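Local coordinates for protein putative ABC type-2 transporter (PDB 3CNI) that is one domain of a probable ABC-2 family membrane transporter, thought to take part in ABC-type transport, and binds calcium ions, at residues 102-106 and 126-130. Residues are numbered along the deposited sequence; the frame is centred on the assembly and turned at random.
Sequences IESLK and PLEIV
Leu127 reaches from the start of its strand to the helix with a single methyl, CD1, which lies 3.8 Å from CG of Lys106 and 4.1 Å from CD2 of Leu105. The two leucine side chains meet at about a right angle, each contributing one branch. The CB of Leu105 does not point straight at the strand, but with CG anti to the backbone N (chi1 170°) CD2 reaches it. Leucine suits both places, since its forked end fills space where the axes of the short helix and strand segments approach to 10.7 Å. One helical turn earlier, CG2 of Ile102 sits 3.8 Å from CD1 of Ile129, a β-branched residue well suited to an extended backbone. At the other end, the puckered ring of Pro126, compact enough for the turn entering the strand, presents CG to Lys106, 4.0 Å from CB, and the two side chains cross nearly perpendicularly.

Lysine works here because it is amphipathic. Its chain is fully extended beyond CG, so the lower methylenes cover Pro126 and Leu127 while the ammonium is carried past them to the carboxylate of Glu103 on the same helix. NZ lies 2.9 Å from OE1 of Glu103 in a salt bridge whose hydrogen bonds are weak; the pairing probably offsets the charge at the border of an otherwise apolar contact. Glu103 also meets Ser99 of the second subunit. A bound calcium ion lies about 5 Å from the Lys106 side chain.

Helix 89-107 lies on the mixed sheet, nearly antiparallel (162°) to strand 127-135. It links the adjacent parallel strands 76-84 and 127-135 in a β-α-β crossover, and this contact packs its helix on its second strand. Leu31 of helix 22-32 touches Ile102 and Leu105; Leu78 of strand 76-84 touches Ile102 and Ile129.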
# COMPACT_ATOMS: atom_id res chain seq x y z
N ILE A 102 1.03 -2.57 6.13
CA ILE A 102 2.15 -1.66 6.25
C ILE A 102 1.65 -0.20 6.06
O ILE A 102 2.13 0.76 6.71
CB ILE A 102 3.27 -2.00 5.22
CG1 ILE A 102 3.90 -3.37 5.52
CG2 ILE A 102 4.32 -0.92 5.20
CD1 ILE A 102 3.87 -3.71 6.96
N GLU A 103 0.70 -0.02 5.16
CA GLU A 103 0.13 1.35 4.92
C GLU A 103 -0.52 1.77 6.18
O GLU A 103 -0.37 2.89 6.67
CB GLU A 103 -0.89 1.36 3.78
CG GLU A 103 -0.29 1.17 2.43
CD GLU A 103 0.65 2.29 2.04
OE1 GLU A 103 0.63 3.37 2.70
OE2 GLU A 103 1.41 2.11 1.09
N SER A 104 -1.21 0.84 6.77
CA SER A 104 -2.01 1.21 7.97
C SER A 104 -1.12 1.57 9.16
O SER A 104 -1.43 2.40 10.00
CB SER A 104 -2.99 0.04 8.27
OG SER A 104 -3.48 0.21 9.56
N LEU A 105 0.05 0.97 9.20
CA LEU A 105 1.03 1.22 10.25
C LEU A 105 1.55 2.66 10.18
O LEU A 105 1.86 3.32 11.18
CB LEU A 105 2.19 0.23 10.13
CG LEU A 105 3.40 0.54 11.02
CD1 LEU A 105 3.06 0.52 12.61
CD2 LEU A 105 4.58 -0.34 10.62
N LYS A 106 1.61 3.17 8.96
CA LYS A 106 2.15 4.47 8.74
C LYS A 106 1.23 5.47 9.40
O LYS A 106 1.70 6.46 10.00
CB LYS A 106 2.18 4.78 7.27
CG LYS A 106 3.15 3.90 6.44
CD LYS A 106 3.06 4.34 5.00
CE LYS A 106 3.93 3.46 4.11
NZ LYS A 106 3.51 3.69 2.71
N PRO A 126 6.86 7.88 6.04
CA PRO A 126 7.67 7.71 7.21
C PRO A 126 8.60 6.55 7.06
O PRO A 126 9.57 6.49 7.77
CB PRO A 126 6.65 7.40 8.27
CG PRO A 126 5.55 6.88 7.53
CD PRO A 126 5.45 7.70 6.37
N LEU A 127 8.30 5.63 6.15
CA LEU A 127 8.99 4.35 6.14
C LEU A 127 9.74 4.13 4.83
O LEU A 127 9.23 4.46 3.75
CB LEU A 127 8.01 3.20 6.38
CG LEU A 127 7.24 3.24 7.71
CD1 LEU A 127 6.24 2.09 7.78
CD2 LEU A 127 8.20 3.19 8.89
N GLU A 128 10.94 3.57 4.92
CA GLU A 128 11.61 3.01 3.77
C GLU A 128 11.57 1.47 3.77
O GLU A 128 12.40 0.81 4.41
CB GLU A 128 13.03 3.50 3.81
CG GLU A 128 13.85 3.12 2.67
CD GLU A 128 15.23 3.74 2.83
OE1 GLU A 128 15.28 5.00 3.04
OE2 GLU A 128 16.23 2.97 2.79
N ILE A 129 10.60 0.94 3.03
CA ILE A 129 10.30 -0.51 2.91
C ILE A 129 11.25 -1.26 1.98
O ILE A 129 11.23 -1.08 0.77
CB ILE A 129 8.87 -0.80 2.42
CG1 ILE A 129 7.78 -0.04 3.22
CG2 ILE A 129 8.60 -2.31 2.43
CD1 ILE A 129 7.97 -0.07 4.70
N VAL A 130 12.09 -2.10 2.59
CA VAL A 130 12.97 -3.04 1.86
C VAL A 130 12.37 -4.45 1.87
O VAL A 130 12.00 -4.97 2.93
CB VAL A 130 14.38 -3.08 2.48
CG1 VAL A 130 15.27 -4.05 1.73
CG2 VAL A 130 15.01 -1.65 2.51